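Local structure of SH3 domain-containing protein (Dictyostelium discoideum, 4NQI) at residues T105-A110 and A189-Q194; K44-A49 and V98-F103. The protein remodels membranes through its inverse BAR (I-BAR) domain, the part described here, in osmoregulation, phagocytosis and cytokinesis, and probably binds phosphatidylinositol lipids. All blocks are in the same frame, centred on the assembly; numbering follows the deposited sequence.

Contact 1: residues T105-A110 and A189-Q194; sequences TPNKQA and ATFLSQ
Asn107 and Gln194 join side chains in a polar, partly buried contact between two antiparallel helices near the middle of the I-BAR domain, 105-110 on helix 72-140 and 189-194 on helix 152-224. The two short segments run 168° apart in direction, with axes 10.3 Å from each other, wide enough for both amides to lie in the gap. Asn107 donates through ND2 to Gln194 OE1 at 2.7 Å, a short bond that is somewhat bent at the hydrogen. The two amides stand nearly perpendicular, planes 87° apart, and ND2 approaches OE1 from a position tilted out of the carbonyl plane of Gln194. Gln194 OE1 also lies 3.2 Å from Asn107 CB, so that the glutamine end rests on the root of the asparagine as well as on its amide. With CG beside the backbone N and anti to the carbonyl carbon (chi1 -72°), and the chain extended beyond it, Gln194 reaches across, and its NE2 settles 3.8 Å from Pro106 CB. An alanine in place of Gln194 would probably leave Asn107 ND2 without its acceptor on the neighbouring helix and open a gap beside Pro106 CB. The ring edge of Phe191 comes in from above the plane of the Asn107 amide, with Phe191 CD1 3.7 Å from Asn107 OD1, which itself lies near the ring plane. That ring also packs edge-to-face on Phe35 and meets Phe78 of the second subunit, while Asn107 ND2 makes a further hydrogen bond to a bound PEG molecule, probably from the crystallisation liquor. Pro106 cannot donate a backbone N-H, and the helix is kinked there, just before the asparagine. Long antiparallel helices bundled side by side in a dimer are the architecture of the I-BAR (IMD) domain.

Contact 2: residues K44-A49 and V98-F103; sequences KYQQQA and VLLNEF
Gln46, Leu99 and Leu100 bury most of the surface where helix 15-64 meets helix 72-140, and Tyr45 adds a smaller share. Segments 44-49 and 98-103 run roughly antiparallel, 148° apart in direction, with axes 9.8 Å from each other and Gln46 level with Leu99. The glutamine reaches over with its aliphatic part first. Gln46 CB lies 4.1 Å from Leu99 CD2, and Gln46 CG is 4.2 Å from Leu100 CB. A bend about CB-CG (chi2 -98°) turns the amide to lie by Leu100, Gln46 NE2 coming to 3.9 Å from Leu100 CD1. The two leucines share one conformation, CG anti to the backbone N, but divide the work: Leu99 offers its CD2 methyl to the glutamine root and the tyrosine, Leu100 its CD1 methyl to the amide. Leu99 CD2 approaches the Tyr45 ring at its edge, near the ring plane, 3.9 Å from CD2 of the tyrosine. Both residues also touch Phe198 of helix 152-224, which places this side of the contact against the third long helix. The polar end of Tyr45 belongs elsewhere, for its OH is hydrogen-bonded to Glu89 of the second subunit. Within 98-103 the helix widens into a pi-type turn at 99-103, where the backbone bond from Phe103 N to Leu99 O is weak. No hydrogen bond links the two segments. They are held by van der Waals contact among methyl groups, methylenes, an aromatic edge and one amide, which is consistent with an approach of the two helices set by side-chain packing; the directional bond of the Tyr45 hydroxyl goes instead to the second subunit.

Overall arrangement
Both contacts use helix 72-140, which packs against helix 15-64 in contact 2 and against helix 152-224 in contact 1, their centres about 13 Å apart. Contact 2 is the more buried and is mainly apolar; contact 1 is partly buried and turns on an amide pair. They meet directly: Thr105 N lies 3.1 Å from Leu100 O, probably hydrogen-bonded. The rings of Phe191 and Phe103 also pack together, with Phe191 CE1 3.5 Å from Phe103 CZ. The pi-type turn of 99-103 and the kink at Pro106 fall in succession along the shared helix. Each contact also reaches the second subunit, contact 1 by packing that includes Phe191, contact 2 by packing and the Tyr45 hydrogen bond.

Contact 1: residues T105-A110 and A189-Q194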
loop_
_atom_site.group_PDB
_atom_site.type_symbol
_atom_site.label_atom_id
_atom_site.label_comp_id
_atom_site.label_asym_id
_atom_site.label_seq_id
_atom_site.Cartn_x
_atom_site.Cartn_y
_atom_site.Cartn_z
ATOM N N THR B 105 -10.826 -15.220 -7.074
ATOM C CA THR B 105 -11.986 -16.007 -7.501
ATOM C C THR B 105 -11.869 -16.577 -8.932
ATOM O O THR B 105 -12.155 -17.755 -9.145
ATOM C CB THR B 105 -13.319 -15.230 -7.317
ATOM O OG1 THR B 105 -13.363 -14.644 -6.008
ATOM C CG2 THR B 105 -14.510 -16.155 -7.495
ATOM N N PRO B 106 -11.451 -15.753 -9.917
ATOM C CA PRO B 106 -11.338 -16.319 -11.269
ATOM C C PRO B 106 -10.230 -17.366 -11.435
ATOM O O PRO B 106 -10.394 -18.270 -12.254
ATOM C CB PRO B 106 -11.029 -15.096 -12.138
ATOM C CG PRO B 106 -11.538 -13.940 -11.361
ATOM C CD PRO B 106 -11.284 -14.288 -9.932
ATOM N N ASN B 107 -9.127 -17.251 -10.698
ATOM C CA ASN B 107 -8.046 -18.229 -10.834
ATOM C C ASN B 107 -8.322 -19.505 -10.041
ATOM O O ASN B 107 -7.859 -20.586 -10.411
ATOM C CB ASN B 107 -6.693 -17.630 -10.442
ATOM C CG ASN B 107 -5.525 -18.340 -11.106
ATOM O OD1 ASN B 107 -4.778 -19.078 -10.459
ATOM N ND2 ASN B 107 -5.366 -18.124 -12.410
ATOM N N LYS B 108 -9.076 -19.371 -8.954
ATOM C CA LYS B 108 -9.539 -20.523 -8.187
ATOM C C LYS B 108 -10.371 -21.432 -9.090
ATOM O O LYS B 108 -10.192 -22.655 -9.101
ATOM C CB LYS B 108 -10.363 -20.051 -6.987
ATOM C CG LYS B 108 -10.711 -21.133 -5.977
ATOM C CD LYS B 108 -10.917 -20.535 -4.589
ATOM C CE LYS B 108 -11.964 -19.431 -4.600
ATOM N NZ LYS B 108 -12.047 -18.739 -3.281
ATOM N N GLN B 109 -11.266 -20.820 -9.860
ATOM C CA GLN B 109 -12.095 -21.543 -10.821
ATOM C C GLN B 109 -11.240 -22.149 -11.930
ATOM O O GLN B 109 -11.472 -23.279 -12.367
ATOM C CB GLN B 109 -13.130 -20.596 -11.427
ATOM C CG GLN B 109 -14.027 -21.240 -12.465
ATOM C CD GLN B 109 -14.947 -22.280 -11.865
ATOM O OE1 GLN B 109 -15.186 -23.333 -12.457
ATOM N NE2 GLN B 109 -15.474 -21.987 -10.682
ATOM N N ALA B 110 -10.249 -21.386 -12.379
ATOM C CA ALA B 110 -9.369 -21.813 -13.462
ATOM C C ALA B 110 -8.506 -23.017 -13.073
ATOM O O ALA B 110 -8.251 -23.894 -13.901
ATOM C CB ALA B 110 -8.500 -20.651 -13.917
ATOM N N ALA B 189 0.021 -17.939 -18.585
ATOM C CA ALA B 189 -0.309 -16.624 -19.134
ATOM C C ALA B 189 -1.607 -16.070 -18.543
ATOM O O ALA B 189 -1.705 -14.876 -18.253
ATOM C CB ALA B 189 -0.399 -16.693 -20.651
ATOM N N THR B 190 -2.599 -16.940 -18.375
ATOM C CA THR B 190 -3.864 -16.563 -17.748
ATOM C C THR B 190 -3.640 -16.157 -16.291
ATOM O O THR B 190 -4.266 -15.219 -15.795
ATOM C CB THR B 190 -4.883 -17.717 -17.814
ATOM O OG1 THR B 190 -5.264 -17.950 -19.175
ATOM C CG2 THR B 190 -6.126 -17.394 -17.003
ATOM N N PHE B 191 -2.740 -16.868 -15.613
ATOM C CA PHE B 191 -2.379 -16.561 -14.232
ATOM C C PHE B 191 -1.820 -15.145 -14.119
ATOM O O PHE B 191 -2.268 -14.356 -13.284
ATOM C CB PHE B 191 -1.358 -17.577 -13.709
ATOM C CG PHE B 191 -0.801 -17.243 -12.349
ATOM C CD1 PHE B 191 -1.508 -17.556 -11.198
ATOM C CD2 PHE B 191 0.440 -16.630 -12.224
ATOM C CE1 PHE B 191 -0.994 -17.254 -9.946
ATOM C CE2 PHE B 191 0.958 -16.327 -10.975
ATOM C CZ PHE B 191 0.239 -16.641 -9.836
ATOM N N LEU B 192 -0.842 -14.831 -14.965
ATOM C CA LEU B 192 -0.232 -13.506 -14.977
ATOM C C LEU B 192 -1.222 -12.436 -15.434
ATOM O O LEU B 192 -1.275 -11.345 -14.859
ATOM C CB LEU B 192 1.012 -13.497 -15.871
ATOM C CG LEU B 192 2.226 -14.282 -15.365
ATOM C CD1 LEU B 192 3.358 -14.281 -16.393
ATOM C CD2 LEU B 192 2.711 -13.712 -14.040
ATOM N N SER B 193 -2.007 -12.755 -16.460
ATOM C CA SER B 193 -2.996 -11.823 -17.001
ATOM C C SER B 193 -4.016 -11.399 -15.945
ATOM O O SER B 193 -4.470 -10.251 -15.927
ATOM C CB SER B 193 -3.715 -12.457 -18.194
ATOM O OG SER B 193 -4.610 -11.544 -18.798
ATOM N N GLN B 194 -4.371 -12.332 -15.066
ATOM C CA GLN B 194 -5.305 -12.041 -13.985
ATOM C C GLN B 194 -4.622 -11.268 -12.860
ATOM O O GLN B 194 -5.197 -10.325 -12.317
ATOM C CB GLN B 194 -5.942 -13.333 -13.463
ATOM C CG GLN B 194 -6.949 -13.953 -14.433
ATOM C CD GLN B 194 -7.354 -15.367 -14.052
ATOM O OE1 GLN B 194 -6.758 -15.983 -13.166
ATOM N NE2 GLN B 194 -8.369 -15.891 -14.729
#

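Contact 2: residues K44-A49 and V98-F103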
loop_
_atom_site.group_PDB
_atom_site.type_symbol
_atom_site.label_atom_id
_atom_site.label_comp_id
_atom_site.label_asym_id
_atom_site.label_seq_id
_atom_site.Cartn_x
_atom_site.Cartn_y
_atom_site.Cartn_z
ATOM N N LYS B 44 -5.433 -13.925 2.035
ATOM C CA LYS B 44 -5.026 -13.369 3.323
ATOM C C LYS B 44 -4.497 -11.946 3.169
ATOM O O LYS B 44 -4.806 -11.065 3.979
ATOM C CB LYS B 44 -3.941 -14.256 3.931
ATOM C CG LYS B 44 -3.219 -13.655 5.125
ATOM N N TYR B 45 -3.690 -11.734 2.133
ATOM C CA TYR B 45 -3.131 -10.422 1.829
ATOM C C TYR B 45 -4.251 -9.412 1.609
ATOM O O TYR B 45 -4.199 -8.290 2.119
ATOM C CB TYR B 45 -2.238 -10.503 0.586
ATOM C CG TYR B 45 -1.536 -9.212 0.220
ATOM C CD1 TYR B 45 -0.341 -8.855 0.827
ATOM C CD2 TYR B 45 -2.057 -8.361 -0.744
ATOM C CE1 TYR B 45 0.310 -7.682 0.494
ATOM C CE2 TYR B 45 -1.413 -7.183 -1.083
ATOM C CZ TYR B 45 -0.230 -6.851 -0.460
ATOM O OH TYR B 45 0.419 -5.684 -0.790
ATOM N N GLN B 46 -5.263 -9.822 0.851
ATOM C CA GLN B 46 -6.421 -8.979 0.578
ATOM C C GLN B 46 -7.149 -8.586 1.866
ATOM O O GLN B 46 -7.518 -7.423 2.049
ATOM C CB GLN B 46 -7.373 -9.693 -0.389
ATOM C CG GLN B 46 -8.715 -9.005 -0.591
ATOM C CD GLN B 46 -9.817 -9.604 0.263
ATOM O OE1 GLN B 46 -10.661 -8.886 0.797
ATOM N NE2 GLN B 46 -9.821 -10.927 0.385
ATOM N N GLN B 47 -7.340 -9.556 2.758
ATOM C CA GLN B 47 -8.009 -9.319 4.035
ATOM C C GLN B 47 -7.244 -8.318 4.899
ATOM O O GLN B 47 -7.842 -7.433 5.519
ATOM C CB GLN B 47 -8.217 -10.639 4.787
ATOM C CG GLN B 47 -9.387 -11.477 4.262
ATOM C CD GLN B 47 -9.348 -12.925 4.729
ATOM O OE1 GLN B 47 -8.562 -13.290 5.606
ATOM N NE2 GLN B 47 -10.197 -13.758 4.135
ATOM N N GLN B 48 -5.921 -8.450 4.933
ATOM C CA GLN B 48 -5.089 -7.523 5.694
ATOM C C GLN B 48 -5.106 -6.117 5.095
ATOM O O GLN B 48 -4.995 -5.126 5.819
ATOM C CB GLN B 48 -3.650 -8.041 5.804
ATOM C CG GLN B 48 -3.508 -9.318 6.632
ATOM C CD GLN B 48 -4.027 -9.164 8.054
ATOM O OE1 GLN B 48 -4.045 -8.064 8.612
ATOM N NE2 GLN B 48 -4.453 -10.275 8.647
ATOM N N ALA B 49 -5.251 -6.038 3.775
ATOM C CA ALA B 49 -5.333 -4.753 3.085
ATOM C C ALA B 49 -6.599 -4.001 3.489
ATOM O O ALA B 49 -6.562 -2.790 3.729
ATOM C CB ALA B 49 -5.289 -4.953 1.579
ATOM N N VAL B 98 -10.261 -5.685 -6.127
ATOM C CA VAL B 98 -9.794 -6.086 -7.455
ATOM C C VAL B 98 -9.002 -7.392 -7.386
ATOM O O VAL B 98 -9.215 -8.296 -8.195
ATOM C CB VAL B 98 -8.935 -4.981 -8.111
ATOM C CG1 VAL B 98 -8.184 -5.519 -9.322
ATOM C CG2 VAL B 98 -9.804 -3.793 -8.509
ATOM N N LEU B 99 -8.096 -7.484 -6.417
ATOM C CA LEU B 99 -7.322 -8.702 -6.192
ATOM C C LEU B 99 -8.247 -9.887 -5.920
ATOM O O LEU B 99 -7.976 -11.008 -6.355
ATOM C CB LEU B 99 -6.355 -8.511 -5.020
ATOM C CG LEU B 99 -5.463 -9.708 -4.673
ATOM C CD1 LEU B 99 -4.533 -10.038 -5.827
ATOM C CD2 LEU B 99 -4.667 -9.461 -3.396
ATOM N N LEU B 100 -9.343 -9.628 -5.212
ATOM C CA LEU B 100 -10.317 -10.669 -4.892
ATOM C C LEU B 100 -11.181 -11.034 -6.098
ATOM O O LEU B 100 -11.381 -12.214 -6.391
ATOM C CB LEU B 100 -11.215 -10.228 -3.731
ATOM C CG LEU B 100 -12.301 -11.224 -3.312
ATOM C CD1 LEU B 100 -11.677 -12.467 -2.704
ATOM C CD2 LEU B 100 -13.307 -10.602 -2.348
ATOM N N ASN B 101 -11.694 -10.018 -6.789
ATOM C CA ASN B 101 -12.636 -10.223 -7.888
ATOM C C ASN B 101 -11.978 -10.578 -9.222
ATOM O O ASN B 101 -12.549 -11.319 -10.020
ATOM C CB ASN B 101 -13.519 -8.983 -8.071
ATOM C CG ASN B 101 -14.383 -8.693 -6.858
ATOM O OD1 ASN B 101 -14.842 -9.608 -6.172
ATOM N ND2 ASN B 101 -14.614 -7.410 -6.590
ATOM N N GLU B 102 -10.783 -10.040 -9.461
ATOM C CA GLU B 102 -10.114 -10.188 -10.753
ATOM C C GLU B 102 -9.030 -11.266 -10.767
ATOM O O GLU B 102 -8.638 -11.735 -11.838
ATOM C CB GLU B 102 -9.519 -8.852 -11.211
ATOM C CG GLU B 102 -10.501 -7.684 -11.218
ATOM C CD GLU B 102 -11.391 -7.672 -12.444
ATOM O OE1 GLU B 102 -11.244 -8.573 -13.298
ATOM O OE2 GLU B 102 -12.236 -6.760 -12.555
ATOM N N PHE B 103 -8.539 -11.656 -9.591
ATOM C CA PHE B 103 -7.540 -12.726 -9.507
ATOM C C PHE B 103 -7.991 -13.951 -8.708
ATOM O O PHE B 103 -8.118 -15.044 -9.260
ATOM C CB PHE B 103 -6.214 -12.215 -8.935
ATOM C CG PHE B 103 -5.218 -13.310 -8.665
ATOM C CD1 PHE B 103 -4.689 -14.054 -9.710
ATOM C CD2 PHE B 103 -4.818 -13.604 -7.370
ATOM C CE1 PHE B 103 -3.777 -15.069 -9.469
ATOM C CE2 PHE B 103 -3.904 -14.614 -7.123
ATOM C CZ PHE B 103 -3.385 -15.348 -8.175
#